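Local coordinates for Lysine/ornithine decarboxylase (Selenomonas ruminantium, PDB 5GJO) that decarboxylates L-lysine to cadaverine and L-ornithine to putrescine with similar catalytic efficiency, using pyridoxal 5'-phosphate as cofactor, at the pyridoxal-5'-phosphate site and the interface of chains A and B. Numbering follows the deposited sequence. Chains: chain A/B, Lysine/ornithine decarboxylase.

Contact 1: the pyridoxal-5'-phosphate site. Residues chain A 50, 52, 71, 94, 137, 149, 180, 183-184, 219-221, 256-259, 353; chain B 324. With PLP (pyridoxal-5'-phosphate), chain C.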
# COMPACT_ATOMS: atom_id res chain seq x y z
N ALA A 50 -17.04 3.56 10.76
CA ALA A 50 -15.61 3.26 10.75
C ALA A 50 -14.97 3.76 9.46
O ALA A 50 -14.87 3.12 8.47
CB ALA A 50 -15.28 1.76 11.08
N LYS A 52 -12.18 4.36 8.47
CA LYS A 52 -11.00 3.67 7.95
C LYS A 52 -11.35 2.93 6.64
O LYS A 52 -10.52 2.78 5.78
CB LYS A 52 -10.49 2.64 8.97
CG LYS A 52 -11.58 1.73 9.51
CD LYS A 52 -11.11 0.73 10.57
CE LYS A 52 -10.40 1.40 11.73
NZ LYS A 52 -11.29 2.15 12.64
N ASP A 71 -16.16 6.44 14.12
CA ASP A 71 -15.08 5.71 14.77
C ASP A 71 -13.82 6.14 14.04
O ASP A 71 -13.69 6.01 12.80
CB ASP A 71 -15.31 4.21 14.59
CG ASP A 71 -14.01 3.41 14.62
OD1 ASP A 71 -13.05 3.81 15.30
OD2 ASP A 71 -13.91 2.38 13.95
N ALA A 94 -11.36 4.54 18.69
CA ALA A 94 -11.39 3.09 18.94
C ALA A 94 -10.16 2.32 18.46
O ALA A 94 -10.25 1.08 18.25
CB ALA A 94 -12.61 2.51 18.29
N ARG A 137 -12.32 -3.56 25.45
CA ARG A 137 -12.57 -4.45 24.29
C ARG A 137 -12.17 -5.85 24.71
O ARG A 137 -10.97 -6.07 25.09
CB ARG A 137 -11.67 -4.06 23.15
CG ARG A 137 -11.97 -4.88 21.89
CD ARG A 137 -11.20 -4.28 20.74
NE ARG A 137 -11.19 -5.14 19.57
CZ ARG A 137 -10.70 -4.72 18.39
NH1 ARG A 137 -10.38 -3.45 18.18
NH2 ARG A 137 -10.63 -5.60 17.36
N LEU A 149 -9.68 -10.19 14.18
CA LEU A 149 -9.53 -8.96 14.93
C LEU A 149 -9.48 -9.26 16.43
O LEU A 149 -9.88 -8.42 17.25
CB LEU A 149 -10.59 -7.94 14.55
CG LEU A 149 -10.46 -7.44 13.09
CD1 LEU A 149 -11.61 -6.45 12.88
CD2 LEU A 149 -9.08 -6.82 12.81
N HIS A 180 -15.15 -6.71 18.58
CA HIS A 180 -15.25 -6.75 17.09
C HIS A 180 -15.07 -8.23 16.76
O HIS A 180 -14.05 -8.83 17.14
CB HIS A 180 -14.25 -5.87 16.43
CG HIS A 180 -14.58 -5.55 15.01
ND1 HIS A 180 -14.90 -6.54 14.12
CD2 HIS A 180 -14.62 -4.39 14.33
CE1 HIS A 180 -15.08 -6.01 12.91
NE2 HIS A 180 -14.93 -4.71 13.00
N SER A 183 -13.44 -8.84 10.56
CA SER A 183 -13.93 -8.25 9.31
C SER A 183 -14.45 -9.28 8.31
O SER A 183 -13.94 -10.37 8.22
CB SER A 183 -12.92 -7.31 8.67
OG SER A 183 -13.55 -6.43 7.77
N GLN A 184 -15.46 -8.88 7.55
CA GLN A 184 -16.11 -9.77 6.62
C GLN A 184 -16.55 -11.03 7.34
O GLN A 184 -16.07 -12.08 7.06
CB GLN A 184 -15.25 -10.09 5.40
CG GLN A 184 -15.97 -10.92 4.36
CD GLN A 184 -16.94 -10.12 3.50
OE1 GLN A 184 -17.20 -8.97 3.76
NE2 GLN A 184 -17.47 -10.76 2.46
N GLY A 219 -17.91 -3.90 14.09
CA GLY A 219 -18.41 -3.97 12.73
C GLY A 219 -18.47 -5.38 12.25
O GLY A 219 -18.85 -6.30 13.01
N GLY A 220 -17.95 -5.60 11.03
CA GLY A 220 -17.81 -6.92 10.43
C GLY A 220 -18.89 -7.35 9.48
O GLY A 220 -18.80 -8.41 8.89
N PHE A 221 -19.92 -6.52 9.35
CA PHE A 221 -20.97 -6.83 8.42
C PHE A 221 -20.33 -7.00 6.99
O PHE A 221 -19.54 -6.17 6.60
CB PHE A 221 -22.01 -5.72 8.42
CG PHE A 221 -22.50 -5.35 9.80
CD1 PHE A 221 -23.38 -6.14 10.42
CD2 PHE A 221 -21.93 -4.30 10.47
CE1 PHE A 221 -23.82 -5.82 11.71
CE2 PHE A 221 -22.31 -3.99 11.76
CZ PHE A 221 -23.27 -4.74 12.35
N GLU A 256 -20.04 -0.22 14.90
CA GLU A 256 -18.95 0.41 14.21
C GLU A 256 -18.77 -0.19 12.80
O GLU A 256 -17.69 -0.68 12.46
CB GLU A 256 -17.60 0.32 15.01
CG GLU A 256 -17.65 0.99 16.36
CD GLU A 256 -16.33 0.95 17.15
OE1 GLU A 256 -15.31 0.61 16.50
OE2 GLU A 256 -16.34 1.27 18.40
N PRO A 257 -19.80 -0.16 11.96
CA PRO A 257 -19.62 -0.67 10.60
C PRO A 257 -18.63 0.18 9.80
O PRO A 257 -18.73 1.44 9.78
CB PRO A 257 -21.03 -0.55 9.99
CG PRO A 257 -21.56 0.70 10.71
CD PRO A 257 -21.16 0.33 12.13
N GLY A 258 -17.68 -0.48 9.11
CA GLY A 258 -16.82 0.15 8.12
C GLY A 258 -17.20 -0.37 6.71
O GLY A 258 -17.86 0.33 5.95
N ARG A 259 -16.77 -1.59 6.40
CA ARG A 259 -16.89 -2.18 5.04
C ARG A 259 -18.26 -2.02 4.42
O ARG A 259 -18.41 -1.69 3.24
CB ARG A 259 -16.53 -3.68 5.08
CG ARG A 259 -16.27 -4.26 3.71
CD ARG A 259 -16.11 -5.77 3.86
NE ARG A 259 -14.94 -6.15 4.63
CZ ARG A 259 -13.70 -6.18 4.20
NH1 ARG A 259 -13.38 -5.89 2.94
NH2 ARG A 259 -12.74 -6.59 5.03
N TYR A 353 -11.80 -0.50 1.87
CA TYR A 353 -10.45 -1.08 1.96
C TYR A 353 -9.76 -1.26 0.58
O TYR A 353 -9.13 -2.26 0.30
CB TYR A 353 -10.40 -2.33 2.81
CG TYR A 353 -11.02 -2.12 4.20
CD1 TYR A 353 -10.40 -1.32 5.15
CD2 TYR A 353 -12.23 -2.68 4.52
CE1 TYR A 353 -10.98 -1.14 6.37
CE2 TYR A 353 -12.85 -2.51 5.76
CZ TYR A 353 -12.21 -1.70 6.70
OH TYR A 353 -12.77 -1.48 7.96
N CYS B 324 -5.44 -0.82 13.05
CA CYS B 324 -6.51 -1.59 13.64
C CYS B 324 -6.71 -2.93 12.94
O CYS B 324 -7.70 -3.59 13.15
CB CYS B 324 -7.82 -0.83 13.61
SG CYS B 324 -7.74 0.59 14.71
N1 PLP C . -14.32 -0.55 14.16
C2 PLP C . -13.10 -1.00 14.52
C2A PLP C . -12.56 -0.70 15.90
C3 PLP C . -12.29 -1.79 13.57
O3 PLP C . -11.05 -2.26 13.91
C4 PLP C . -12.87 -2.06 12.23
C4A PLP C . -12.14 -2.84 11.21
O4A PLP C . -10.92 -2.91 11.26
C5 PLP C . -14.22 -1.51 11.96
C6 PLP C . -14.87 -0.78 12.96
C5A PLP C . -14.88 -1.74 10.63
O4P PLP C . -14.88 -3.13 10.32
P PLP C . -15.72 -3.70 9.07
O1P PLP C . -17.15 -3.37 9.42
O2P PLP C . -15.40 -5.17 9.06
O3P PLP C . -15.17 -2.93 7.89
O HOH W 1 -16.69 -6.42 7.10
O HOH W 2 -19.11 -3.67 7.81
O HOH W 3 -9.67 -3.86 15.33
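This is the cofactor pocket of a fold-type III PLP decarboxylase, in the PLP-binding barrel, and it hides 390 of the 406 Å² of the cofactor. Hydrogen bonds from backbone N-H groups and hydroxyls hold the phosphate. The phosphate oxygen O1P of PLP accepts two backbone N-H groups, A:Gly220 N and A:Gly258 N, both nearly straight. O3P is gripped by A:Arg259 N, at the start of helix 259-263, and by the phenol of A:Tyr353, whose OH lies 2.8 Å from O3P, with O3P in the ring plane at its edge. O2P takes the hydroxyl of A:Ser183, OG to O2P 2.6 Å; that OG, anti to its backbone N (chi1 -160°), is in turn held by A:Arg259 NH2, a second-shell support. Waters also bridge O1P and O2P to A:Phe221 O.

At the other end, A:Glu256 OE1 meets the pyridine N1 of PLP end-on, a hydrogen bond of 2.8 Å that would favour a protonated ring nitrogen and an electron-sink cofactor. A:Asp71 OD2 sits over the ring face at N1, 3.0 Å away on the A:Lys52 side, and adds nearby negative charge. A:Lys52, the lysine of the internal aldimine in this family, is not joined to PLP here: its chain bends at chi3 and chi4, laying CD 3.7 Å from PLP C4 and sending NZ to a salt bridge with A:Asp71 OD2.

A:His180 covers the pyridine from the face opposite A:Lys52, edge-to-face, the imidazole of A:His180 and the PLP ring being 67° apart. CD2 sits over C3 and C4, while NE2 donates within its own ring plane to the ester oxygen O4P at 3.1 Å. A:Leu149 CD1 lies over the centre of the imidazole. An alanine in place of A:His180 would lose the O4P bond and the edge over the pyridine, and would probably leave the ring less firmly positioned.

From the partner subunit, B:Cys324, the likely proton donor, places CB 3.5 Å from the phenolic O3 of PLP, while SG turns toward the A:Lys52 side. Water 3 links O3 to B:Cys324 O and the A:Arg137 guanidinium.

Contact 2: the interface of chains A and B. Residues chain A 52, 73-74, 76-77, 95, 99; chain B 324, 360, 362-365.
Two hydrogen bonds grip the hydroxyl OG of A:Ser74, one given and one received: OG donates to the carbonyl B:Asn362 O at 2.7 Å and, as N-cap of helix 75-83, accepts A:Glu77 N at 3.3 Å. The outgoing bond lies in the carbonyl plane on a lone pair, with a C=O...donor angle of 139°. The chi1 of 73° sets OG between the backbone N and carbonyl carbon, which turns it toward chain B. A:Glu77 closes back on the helix start, its OE1 met by A:Ala73 N from above the carboxylate plane.

A:Ser74 also works through its carbon: CB sits over one face of the B:Phe364 ring, 4.0 Å from its centroid and displaced toward the rim. A:Asn95 meets that ring tip to tip, amide and ring planes 77° apart, while A:Asp99 slides past it in the opposite direction. The A:Asn95 amide is fixed by ND2 donating to A:Ala73 O on a lone pair at 3.0 Å, and this places ND2 3.7 Å from B:Cys324 SG.

B:Asn362 runs alongside A:Lys52, pointing the same way, with ND2 3.6 Å from A:Lys52 CB and its amide against A:Ala73 CB. Its OD1 accepts B:Cys324 N at 3.0 Å, which is likely to steady the segment of B:Cys324. Water 6 joins A:Lys52 O to B:Asn362 N.

B:Arg360 donates in its guanidinium plane from NH2 to B:Gly363 O and from NE to B:Phe364 O, each carbonyl approached from above its plane. Water 4 links A:Gly76 N to B:Gly363 O, and water 5 links A:Gly76 O to B:Arg360 NH2.

Within the two-fold homodimer interface, the patch docks the 3-10 helix 361-363 of chain B on chain A and so would help position B:Cys324 at the partner's active site.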
# COMPACT_ATOMS: atom_id res chain seq x y z
N LYS A 52 -12.18 4.36 8.47
CA LYS A 52 -11.00 3.67 7.95
C LYS A 52 -11.35 2.93 6.64
O LYS A 52 -10.52 2.78 5.78
CB LYS A 52 -10.49 2.64 8.97
CG LYS A 52 -11.58 1.73 9.51
CD LYS A 52 -11.11 0.73 10.57
CE LYS A 52 -10.40 1.40 11.73
NZ LYS A 52 -11.29 2.15 12.64
N ALA A 73 -9.44 6.17 13.99
CA ALA A 73 -8.27 5.32 14.28
C ALA A 73 -7.01 6.07 14.54
O ALA A 73 -6.01 5.42 14.89
CB ALA A 73 -8.00 4.43 13.08
N SER A 74 -6.98 7.38 14.29
CA SER A 74 -5.74 8.16 14.26
C SER A 74 -6.06 9.66 14.29
O SER A 74 -7.18 10.06 14.06
CB SER A 74 -4.89 7.91 12.97
OG SER A 74 -5.52 8.53 11.83
N GLY A 76 -5.12 11.73 12.12
CA GLY A 76 -5.43 12.09 10.71
C GLY A 76 -6.92 12.03 10.49
O GLY A 76 -7.50 12.87 9.78
N GLU A 77 -7.53 10.96 10.98
CA GLU A 77 -8.95 10.77 10.83
C GLU A 77 -9.78 11.81 11.59
O GLU A 77 -10.76 12.32 11.10
CB GLU A 77 -9.34 9.33 11.20
CG GLU A 77 -8.82 8.35 10.17
CD GLU A 77 -9.41 6.95 10.27
OE1 GLU A 77 -10.00 6.64 11.29
OE2 GLU A 77 -9.23 6.18 9.33
N ASN A 95 -9.07 2.98 18.32
CA ASN A 95 -7.79 2.27 18.21
C ASN A 95 -7.38 1.94 19.63
O ASN A 95 -7.15 2.88 20.44
CB ASN A 95 -6.82 3.13 17.55
CG ASN A 95 -5.57 2.38 17.11
OD1 ASN A 95 -5.12 1.43 17.78
ND2 ASN A 95 -5.04 2.77 15.92
N ASP A 99 -1.33 6.54 19.75
CA ASP A 99 -0.03 7.19 19.73
C ASP A 99 -0.14 8.62 20.24
O ASP A 99 -1.20 9.10 20.55
CB ASP A 99 0.66 7.09 18.37
CG ASP A 99 -0.01 7.93 17.31
OD1 ASP A 99 -0.97 8.61 17.63
OD2 ASP A 99 0.43 7.90 16.16
N CYS B 324 -5.44 -0.82 13.05
CA CYS B 324 -6.51 -1.59 13.64
C CYS B 324 -6.71 -2.93 12.94
O CYS B 324 -7.70 -3.59 13.15
CB CYS B 324 -7.82 -0.83 13.61
SG CYS B 324 -7.74 0.59 14.71
N ARG B 360 -1.69 5.98 3.63
CA ARG B 360 -2.34 6.67 4.72
C ARG B 360 -3.53 5.88 5.29
O ARG B 360 -4.50 6.44 5.72
CB ARG B 360 -2.72 8.10 4.32
CG ARG B 360 -1.48 8.97 4.11
CD ARG B 360 -1.73 10.43 4.39
NE ARG B 360 -2.34 10.63 5.70
CZ ARG B 360 -3.07 11.68 6.03
NH1 ARG B 360 -3.27 12.64 5.16
NH2 ARG B 360 -3.59 11.74 7.23
N ASN B 362 -5.89 4.08 7.69
CA ASN B 362 -6.27 4.41 9.04
C ASN B 362 -6.00 5.88 9.34
O ASN B 362 -6.10 6.31 10.46
CB ASN B 362 -5.51 3.57 10.06
CG ASN B 362 -6.23 2.27 10.45
OD1 ASN B 362 -5.97 1.75 11.51
ND2 ASN B 362 -7.08 1.75 9.59
N GLY B 363 -5.65 6.64 8.32
CA GLY B 363 -5.41 8.06 8.46
C GLY B 363 -4.03 8.47 8.97
O GLY B 363 -3.74 9.62 9.10
N PHE B 364 -3.17 7.50 9.21
CA PHE B 364 -1.76 7.77 9.64
C PHE B 364 -1.02 8.57 8.59
O PHE B 364 -1.33 8.54 7.37
CB PHE B 364 -1.06 6.41 9.96
CG PHE B 364 -1.57 5.76 11.19
CD1 PHE B 364 -1.37 6.36 12.43
CD2 PHE B 364 -2.28 4.56 11.17
CE1 PHE B 364 -1.85 5.79 13.60
CE2 PHE B 364 -2.73 3.99 12.34
CZ PHE B 364 -2.54 4.58 13.55
N TYR B 365 -0.13 9.43 9.05
CA TYR B 365 0.70 10.21 8.12
C TYR B 365 1.82 9.34 7.57
O TYR B 365 2.20 8.41 8.19
CB TYR B 365 1.37 11.39 8.85
CG TYR B 365 0.35 12.24 9.56
CD1 TYR B 365 -0.61 12.92 8.85
CD2 TYR B 365 0.37 12.34 10.96
CE1 TYR B 365 -1.57 13.65 9.51
CE2 TYR B 365 -0.57 13.09 11.62
CZ TYR B 365 -1.53 13.76 10.88
OH TYR B 365 -2.48 14.51 11.56
O HOH W 4 -2.53 10.37 11.88
O HOH W 5 -5.56 13.96 7.96
O HOH W 6 -8.02 4.67 5.97

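Contact 1 and contact 2 lie about 13 Å apart, measured between the centres of their C-alpha atoms, and share A:Lys52 and B:Cys324. The cofactor lysine thus faces PLP while its chain also borders the subunit boundary, and the cysteine belongs to the partner yet serves this pocket. The copy A:Cys324 is about 32 Å from the centre of contact 1, too far to serve this pocket in the arrangement seen; by the two-fold symmetry it lies at the twin site. Each active site is therefore composite, and dimer assembly is likely to be needed to complete it.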